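Long-range contacts in galactokinase (Bifidobacterium longum subsp. infantis ATCC 15697 = JCM 1222 = DSM 20088, PDB 6TEQ), which probably transfers a phosphate from ATP to galactose, and is here bound to 2-deoxy-2-fluoro-galactose: residues Val76-Gly81 against Lys123-Ala128; Thr64-Lys69 against Cys147-Ala152; Ser17-Leu22 against Ala128-Val133. All blocks are in the same frame, centred on the assembly; numbering follows the deposited sequence.

Interaction 1 (Val76-Gly81 against Lys123-Ala128); sequences VRVVSG and KGFDAA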
loop_
_atom_site.group_PDB
_atom_site.type_symbol
_atom_site.label_atom_id
_atom_site.label_comp_id
_atom_site.label_asym_id
_atom_site.label_seq_id
_atom_site.Cartn_x
_atom_site.Cartn_y
_atom_site.Cartn_z
ATOM N N VAL A 76 -14.864 17.645 13.270
ATOM C CA VAL A 76 -14.692 16.449 12.405
ATOM C C VAL A 76 -15.349 15.295 13.125
ATOM O O VAL A 76 -14.876 14.941 14.217
ATOM C CB VAL A 76 -13.240 16.124 12.062
ATOM C CG1 VAL A 76 -13.223 14.806 11.301
ATOM C CG2 VAL A 76 -12.596 17.249 11.266
ATOM N N ARG A 77 -16.426 14.825 12.522
ATOM C CA ARG A 77 -17.112 13.598 12.951
ATOM C C ARG A 77 -16.836 12.523 11.903
ATOM O O ARG A 77 -17.130 12.727 10.739
ATOM C CB ARG A 77 -18.592 13.765 13.221
ATOM C CG ARG A 77 -18.910 14.751 14.317
ATOM C CD ARG A 77 -20.369 14.843 14.610
ATOM N NE ARG A 77 -21.100 15.316 13.483
ATOM C CZ ARG A 77 -22.416 15.302 13.390
ATOM N NH1 ARG A 77 -23.166 14.823 14.376
ATOM N NH2 ARG A 77 -22.979 15.762 12.290
ATOM N N VAL A 78 -16.486 11.339 12.353
ATOM C CA VAL A 78 -16.303 10.195 11.444
ATOM C C VAL A 78 -16.897 8.954 12.091
ATOM O O VAL A 78 -16.795 8.749 13.314
ATOM C CB VAL A 78 -14.813 9.992 11.095
ATOM C CG1 VAL A 78 -14.298 11.139 10.264
ATOM C CG2 VAL A 78 -13.924 9.756 12.251
ATOM N N VAL A 79 -17.398 8.086 11.242
ATOM C CA VAL A 79 -17.926 6.779 11.673
ATOM C C VAL A 79 -17.450 5.762 10.646
ATOM O O VAL A 79 -17.290 6.138 9.445
ATOM C CB VAL A 79 -19.442 6.830 11.863
ATOM C CG1 VAL A 79 -20.114 7.158 10.540
ATOM C CG2 VAL A 79 -19.995 5.536 12.496
ATOM N N SER A 80 -17.284 4.526 11.069
ATOM C CA SER A 80 -16.894 3.435 10.151
ATOM C C SER A 80 -17.891 2.313 10.258
ATOM O O SER A 80 -18.341 2.072 11.389
ATOM C CB SER A 80 -15.509 2.924 10.531
ATOM O OG SER A 80 -15.182 1.700 9.871
ATOM N N GLY A 81 -18.135 1.606 9.156
ATOM C CA GLY A 81 -19.063 0.464 9.125
ATOM C C GLY A 81 -18.595 -0.635 10.083
ATOM O O GLY A 81 -19.403 -1.447 10.490
ATOM N N LYS A 123 -12.049 23.385 6.397
ATOM C CA LYS A 123 -12.629 23.385 7.761
ATOM C C LYS A 123 -13.035 21.934 8.085
ATOM O O LYS A 123 -12.482 20.944 7.531
ATOM C CB LYS A 123 -13.819 24.359 7.832
ATOM C CG LYS A 123 -13.600 25.773 7.334
ATOM C CD LYS A 123 -12.508 26.430 8.094
ATOM C CE LYS A 123 -12.085 27.801 7.613
ATOM N NZ LYS A 123 -13.095 28.821 7.950
ATOM N N GLY A 124 -14.027 21.780 8.940
ATOM C CA GLY A 124 -14.464 20.488 9.452
ATOM C C GLY A 124 -15.154 19.658 8.429
ATOM O O GLY A 124 -15.417 20.120 7.254
ATOM N N PHE A 125 -15.595 18.495 8.882
ATOM C CA PHE A 125 -16.401 17.631 8.013
ATOM C C PHE A 125 -17.042 16.505 8.834
ATOM O O PHE A 125 -16.587 16.162 9.933
ATOM C CB PHE A 125 -15.583 17.055 6.859
ATOM C CG PHE A 125 -14.468 16.136 7.259
ATOM C CD1 PHE A 125 -13.236 16.651 7.581
ATOM C CD2 PHE A 125 -14.629 14.763 7.251
ATOM C CE1 PHE A 125 -12.166 15.813 7.880
ATOM C CE2 PHE A 125 -13.583 13.929 7.603
ATOM C CZ PHE A 125 -12.366 14.438 7.935
ATOM N N ASP A 126 -18.113 15.986 8.265
ATOM C CA ASP A 126 -18.768 14.731 8.700
ATOM C C ASP A 126 -18.461 13.679 7.661
ATOM O O ASP A 126 -18.578 13.971 6.473
ATOM C CB ASP A 126 -20.250 14.923 8.862
ATOM C CG ASP A 126 -20.624 15.911 9.940
ATOM O OD1 ASP A 126 -19.914 15.925 11.034
ATOM O OD2 ASP A 126 -21.681 16.603 9.717
ATOM N N ALA A 127 -18.098 12.480 8.116
ATOM C CA ALA A 127 -17.868 11.379 7.163
ATOM C C ALA A 127 -18.302 10.034 7.730
ATOM O O ALA A 127 -18.200 9.802 8.973
ATOM C CB ALA A 127 -16.436 11.349 6.679
ATOM N N ALA A 128 -18.610 9.183 6.787
ATOM C CA ALA A 128 -18.913 7.757 7.016
ATOM C C ALA A 128 -18.078 6.942 6.032
ATOM O O ALA A 128 -18.076 7.174 4.829
ATOM C CB ALA A 128 -20.353 7.432 6.860
#

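Interaction 2 (Thr64-Lys69 against Cys147-Ala152); sequences TFIALK and CSTALA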
loop_
_atom_site.group_PDB
_atom_site.type_symbol
_atom_site.label_atom_id
_atom_site.label_comp_id
_atom_site.label_asym_id
_atom_site.label_seq_id
_atom_site.Cartn_x
_atom_site.Cartn_y
_atom_site.Cartn_z
ATOM N N THR A 64 -12.121 1.641 -0.190
ATOM C CA THR A 64 -12.765 2.308 0.958
ATOM C C THR A 64 -13.628 3.418 0.347
ATOM O O THR A 64 -13.065 4.288 -0.368
ATOM C CB THR A 64 -11.738 2.860 1.924
ATOM O OG1 THR A 64 -11.111 1.703 2.458
ATOM C CG2 THR A 64 -12.274 3.737 3.040
ATOM N N PHE A 65 -14.892 3.464 0.735
ATOM C CA PHE A 65 -15.874 4.449 0.290
ATOM C C PHE A 65 -16.168 5.407 1.418
ATOM O O PHE A 65 -16.324 4.998 2.581
ATOM C CB PHE A 65 -17.190 3.793 -0.130
ATOM C CG PHE A 65 -17.025 2.979 -1.382
ATOM C CD1 PHE A 65 -16.526 1.702 -1.314
ATOM C CD2 PHE A 65 -17.540 3.413 -2.591
ATOM C CE1 PHE A 65 -16.346 0.978 -2.473
ATOM C CE2 PHE A 65 -17.323 2.707 -3.759
ATOM C CZ PHE A 65 -16.762 1.468 -3.681
ATOM N N ILE A 66 -16.034 6.684 1.102
ATOM C CA ILE A 66 -16.252 7.757 2.096
ATOM C C ILE A 66 -17.437 8.570 1.621
ATOM O O ILE A 66 -17.377 9.190 0.536
ATOM C CB ILE A 66 -15.060 8.667 2.328
ATOM C CG1 ILE A 66 -15.249 9.642 3.510
ATOM C CG2 ILE A 66 -14.568 9.327 1.053
ATOM C CD1 ILE A 66 -14.107 10.600 3.676
ATOM N N ALA A 67 -18.467 8.608 2.445
ATOM C CA ALA A 67 -19.571 9.602 2.265
ATOM C C ALA A 67 -19.174 10.820 3.115
ATOM O O ALA A 67 -18.873 10.648 4.305
ATOM C CB ALA A 67 -20.886 8.989 2.666
ATOM N N LEU A 68 -19.076 11.999 2.525
ATOM C CA LEU A 68 -18.599 13.186 3.256
ATOM C C LEU A 68 -19.457 14.407 3.009
ATOM O O LEU A 68 -20.001 14.569 1.888
ATOM C CB LEU A 68 -17.139 13.426 2.847
ATOM C CG LEU A 68 -16.411 14.588 3.565
ATOM C CD1 LEU A 68 -14.949 14.267 3.778
ATOM C CD2 LEU A 68 -16.579 15.892 2.798
ATOM N N LYS A 69 -19.533 15.260 4.020
ATOM C CA LYS A 69 -20.142 16.608 3.872
ATOM C C LYS A 69 -19.267 17.565 4.644
ATOM O O LYS A 69 -18.915 17.292 5.783
ATOM C CB LYS A 69 -21.588 16.654 4.374
ATOM C CG LYS A 69 -22.272 17.970 4.127
ATOM C CD LYS A 69 -23.718 17.912 4.533
ATOM C CE LYS A 69 -24.418 19.210 4.214
ATOM N NZ LYS A 69 -25.708 19.217 4.882
ATOM N N CYS A 147 -6.455 8.510 1.540
ATOM C CA CYS A 147 -6.553 9.020 0.167
ATOM C C CYS A 147 -8.007 9.296 -0.235
ATOM O O CYS A 147 -8.249 10.342 -0.911
ATOM C CB CYS A 147 -5.836 8.070 -0.800
ATOM S SG CYS A 147 -4.053 8.092 -0.534
ATOM N N SER A 148 -8.945 8.471 0.228
ATOM C CA SER A 148 -10.386 8.749 -0.096
ATOM C C SER A 148 -10.773 10.059 0.598
ATOM O O SER A 148 -11.422 10.863 -0.018
ATOM C CB SER A 148 -11.304 7.659 0.336
ATOM O OG SER A 148 -11.235 7.359 1.710
ATOM N N THR A 149 -10.286 10.267 1.817
ATOM C CA THR A 149 -10.622 11.507 2.586
ATOM C C THR A 149 -9.964 12.703 1.879
ATOM O O THR A 149 -10.612 13.720 1.763
ATOM C CB THR A 149 -10.130 11.400 4.016
ATOM O OG1 THR A 149 -10.657 10.254 4.678
ATOM C CG2 THR A 149 -10.510 12.614 4.831
ATOM N N ALA A 150 -8.724 12.571 1.440
ATOM C CA ALA A 150 -7.969 13.688 0.809
ATOM C C ALA A 150 -8.684 14.046 -0.479
ATOM O O ALA A 150 -8.873 15.221 -0.756
ATOM C CB ALA A 150 -6.525 13.276 0.532
ATOM N N LEU A 151 -9.160 13.058 -1.250
ATOM C CA LEU A 151 -9.839 13.377 -2.518
ATOM C C LEU A 151 -11.172 14.059 -2.217
ATOM O O LEU A 151 -11.533 15.037 -2.912
ATOM C CB LEU A 151 -10.040 12.112 -3.337
ATOM C CG LEU A 151 -10.373 12.339 -4.800
ATOM C CD1 LEU A 151 -9.218 12.948 -5.598
ATOM C CD2 LEU A 151 -10.846 11.055 -5.407
ATOM N N ALA A 152 -11.903 13.544 -1.241
ATOM C CA ALA A 152 -13.231 14.096 -0.893
ATOM C C ALA A 152 -13.041 15.551 -0.420
ATOM O O ALA A 152 -13.810 16.425 -0.867
ATOM C CB ALA A 152 -13.906 13.251 0.156
#

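Interaction 3 (Ser17-Leu22 against Ala128-Val133); sequences SQATKL and AFVSCV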
loop_
_atom_site.group_PDB
_atom_site.type_symbol
_atom_site.label_atom_id
_atom_site.label_comp_id
_atom_site.label_asym_id
_atom_site.label_seq_id
_atom_site.Cartn_x
_atom_site.Cartn_y
_atom_site.Cartn_z
ATOM N N SER A 17 -24.023 2.921 -1.981
ATOM C CA SER A 17 -25.283 2.640 -1.225
ATOM C C SER A 17 -24.963 2.525 0.282
ATOM O O SER A 17 -25.590 3.167 1.132
ATOM C CB SER A 17 -25.975 1.418 -1.798
ATOM O OG SER A 17 -27.191 1.245 -1.172
ATOM N N GLN A 18 -23.923 1.792 0.624
ATOM C CA GLN A 18 -23.607 1.481 2.030
ATOM C C GLN A 18 -23.014 2.692 2.742
ATOM O O GLN A 18 -23.342 2.948 3.924
ATOM C CB GLN A 18 -22.670 0.273 2.072
ATOM C CG GLN A 18 -23.375 -1.033 1.730
ATOM C CD GLN A 18 -22.431 -2.211 1.663
ATOM O OE1 GLN A 18 -21.595 -2.363 2.522
ATOM N NE2 GLN A 18 -22.731 -3.158 0.784
ATOM N N ALA A 19 -22.125 3.433 2.083
ATOM C CA ALA A 19 -21.497 4.631 2.675
ATOM C C ALA A 19 -22.568 5.687 2.872
ATOM O O ALA A 19 -22.593 6.336 3.952
ATOM C CB ALA A 19 -20.403 5.137 1.794
ATOM N N THR A 20 -23.475 5.810 1.907
ATOM C CA THR A 20 -24.560 6.833 1.978
ATOM C C THR A 20 -25.498 6.491 3.136
ATOM O O THR A 20 -25.799 7.352 3.911
ATOM C CB THR A 20 -25.300 6.976 0.662
ATOM O OG1 THR A 20 -24.380 7.345 -0.372
ATOM C CG2 THR A 20 -26.361 8.042 0.791
ATOM N N LYS A 21 -25.928 5.238 3.235
ATOM C CA LYS A 21 -26.836 4.798 4.304
ATOM C C LYS A 21 -26.165 5.024 5.680
ATOM O O LYS A 21 -26.834 5.484 6.627
ATOM C CB LYS A 21 -27.234 3.333 4.060
ATOM C CG LYS A 21 -28.098 2.688 5.155
ATOM C CD LYS A 21 -28.744 1.420 4.698
ATOM C CE LYS A 21 -29.454 0.576 5.761
ATOM N NZ LYS A 21 -29.877 1.325 6.961
ATOM N N LEU A 22 -24.895 4.666 5.860
ATOM C CA LEU A 22 -24.252 4.853 7.168
ATOM C C LEU A 22 -24.209 6.354 7.481
ATOM O O LEU A 22 -24.377 6.773 8.642
ATOM C CB LEU A 22 -22.856 4.243 7.160
ATOM C CG LEU A 22 -22.055 4.401 8.434
ATOM C CD1 LEU A 22 -22.743 3.717 9.588
ATOM C CD2 LEU A 22 -20.684 3.778 8.279
ATOM N N ALA A 128 -18.610 9.183 6.787
ATOM C CA ALA A 128 -18.913 7.757 7.016
ATOM C C ALA A 128 -18.078 6.942 6.032
ATOM O O ALA A 128 -18.076 7.174 4.829
ATOM C CB ALA A 128 -20.353 7.432 6.860
ATOM N N PHE A 129 -17.385 5.966 6.570
ATOM C CA PHE A 129 -16.547 5.036 5.770
ATOM C C PHE A 129 -17.142 3.617 5.773
ATOM O O PHE A 129 -17.517 3.086 6.839
ATOM C CB PHE A 129 -15.166 4.916 6.432
ATOM C CG PHE A 129 -14.405 6.177 6.394
ATOM C CD1 PHE A 129 -13.643 6.466 5.284
ATOM C CD2 PHE A 129 -14.534 7.132 7.390
ATOM C CE1 PHE A 129 -12.885 7.625 5.245
ATOM C CE2 PHE A 129 -13.798 8.297 7.330
ATOM C CZ PHE A 129 -13.024 8.558 6.247
ATOM N N VAL A 130 -17.173 3.017 4.594
ATOM C CA VAL A 130 -17.449 1.592 4.357
ATOM C C VAL A 130 -16.298 1.081 3.488
ATOM O O VAL A 130 -16.001 1.694 2.496
ATOM C CB VAL A 130 -18.819 1.321 3.721
ATOM C CG1 VAL A 130 -18.931 -0.129 3.399
ATOM C CG2 VAL A 130 -19.951 1.803 4.660
ATOM N N SER A 131 -15.634 -0.008 3.919
ATOM C CA SER A 131 -14.501 -0.566 3.179
ATOM C C SER A 131 -14.683 -2.052 2.912
ATOM O O SER A 131 -15.320 -2.748 3.720
ATOM C CB SER A 131 -13.222 -0.285 3.953
ATOM O OG SER A 131 -12.083 -0.621 3.210
ATOM N N CYS A 132 -14.002 -2.540 1.889
ATOM C CA CYS A 132 -13.763 -3.977 1.726
ATOM C C CYS A 132 -12.242 -4.250 1.621
ATOM O O CYS A 132 -11.913 -5.342 1.164
ATOM C CB CYS A 132 -14.526 -4.505 0.538
ATOM S SG CYS A 132 -14.022 -3.727 -1.015
ATOM N N VAL A 133 -11.360 -3.279 1.928
ATOM C CA VAL A 133 -9.904 -3.538 2.029
ATOM C C VAL A 133 -9.681 -4.239 3.362
ATOM O O VAL A 133 -9.901 -3.634 4.410
ATOM C CB VAL A 133 -9.059 -2.271 1.890
ATOM C CG1 VAL A 133 -7.582 -2.588 1.933
ATOM C CG2 VAL A 133 -9.419 -1.515 0.664
#

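Interaction 1 (Val76-Gly81 against Lys123-Ala128)
Arg77 and Asp126 run alongside each other off the same face of the sheet and form the salt bridge. The grip is side-on and uses two nitrogens: Arg77 NE donates to Asp126 OD1 at 2.8 Å and Arg77 NH2 to Asp126 OD2 at 3.0 Å. Both acceptors lie close to the guanidinium plane, yet both nitrogens meet the carboxylate from above its plane, because the two flat groups are turned 63° apart. Asp126 OD1 also has a salt bridge to Arg71, so one carboxylate serves two arginines and probably eases the repulsion between them.

The backbone bonds show a parallel pairing. Arg77 N donates to Phe125 O (2.9 Å), and Arg77 O accepts from Ala127 N (2.8 Å), so Arg77 bonds to the residues flanking its partner Asp126; the next bond is Val79 N to Ala127 O at 3.0 Å. The strand axes run within 2° of each other. Parallel neighbours require a crossover connection, and here the intervening chain includes strand 86-91 and helix 105-116, within the S5-like N-terminal fold of GHMP kinases.

Apolar contacts fall on both sheet faces. On the face of Val76, Val78, Phe125 and Ala127, Phe125 CG stands between its backbone N and carbonyl carbon (chi1 64°), which sets the ring beside Val76. Val76 CG1 sits over one face of the Phe125 ring in a CH-pi contact, 3.8 Å from the centroid and offset toward the rim. Val78 CG1 comes obliquely to the same ring, 3.9 Å from Phe125 CE2. Helix 105-116 packs on this side, with Ala111 against Phe125. On the other face, alongside the salt bridge, Val79 CG1 touches Ala128 CB at 3.7 Å, and Tyr27 of helix 12-27 meets both Arg77 and Val79.

Interaction 2 (Thr64-Lys69 against Cys147-Ala152)
Ser148 OG lies within hydrogen-bonding reach of two backbone carbonyls of its own helix, Ala144 O and Met145 O, between which its single proton would be shared, while the carbons of Thr64 and Ile66 border it from the strand. This intrahelical bonding satisfies the buried hydroxyl without any polar partner from 64-69. The motif is a helix laid on a sheet, in the alpha/beta N-terminal domain of the GHMP kinases: helix 141-156 rests on strand 54-70, the segment axes 8.3 Å apart at closest approach and crossing at -36°.

Alternate residues of the strand, Thr64, Ile66 and Leu68, have their CB atoms pointing toward the helix. Ile66 makes the largest share of the strand's contact and uses both of its branches. Its CG2 lies 3.7 Å from both Ser148 O and Ser148 CB, and it approaches Ala152 CB at 4.1 Å. The longer branch leaves with CG1 anti to the backbone N (chi1 -172°), and its terminal CD1 comes within 3.6 Å of Thr149 OG1, the two side chains crossing at about a right angle. That hydroxyl, too, is hydrogen-bonded within the helix, to Met145 O.

At one end, Thr64 OG1 bonds Ser131 OG of strand 125-131, and the Thr64 side chain lies about 5 Å from that of Ser141, which binds ADP in another structure of this protein. At the other end, one methyl of Leu68, CD1, rests 3.9 Å from Ala152 CB.

Interaction 3 (Ser17-Leu22 against Ala128-Val133)
Val130 and Leu22 are the two bumps of this contact: Val130 fits against the backbone of Gln18 and Ala19, Leu22 over Ala128, and the two meet where Leu22 CD2 lies 4.2 Å from Val130 CG2. On the helix backbone, Val130 CG2 comes within 3.7 Å of Ala19 N. The other methyl, Val130 CG1, turns to the Gln18 side chain and meets Gln18 OE1 at 3.6 Å, the two side chains crossing at about a right angle. An alanine in place of Val130 would probably open a gap beside this turn and leave the Gln18 side chain freer to move.

Leu22, with CG anti to the backbone N (chi1 178°), extends over the small Ala128, whose CB is 3.8 Å from Leu22 CG. Leu22 CD2 reaches Phe129 O, 3.5 Å away. Ala128 CB also faces Ala19 O at 3.8 Å, so Ala19 O and Leu22 CG both border the methyl from the helix side.

Helix 12-27 runs obliquely along strand 125-131, roughly antiparallel at 149°, and reaches both its neighbours, Ala19 touching Ala67 of strand 54-70 and Leu22 touching Val79 of strand 75-80, while Phe129 turns away to helix 141-156.

Overall arrangement
The three contacts cluster on one side of the chain's centre, with centres 9 Å (1 and 2), 10 Å (2 and 3) and 12 Å (1 and 3) apart. Strand 125-131 ties them together: it belongs to interactions 1 and 3, which share Ala128, and pairs with strand 54-70 of interaction 2, as Ala128 O to Ala67 N at 2.8 Å indicates. Along the chain, interaction 1 falls within the spans of both others, whereas interactions 2 and 3 alternate. Segments far apart in sequence build a sheet covered on opposite faces by helices 12-27 and 141-156. Ser80, in segment 76-81, and Ser141, near Thr64, bind ADP in another structure of this protein, so the cluster borders the nucleotide site.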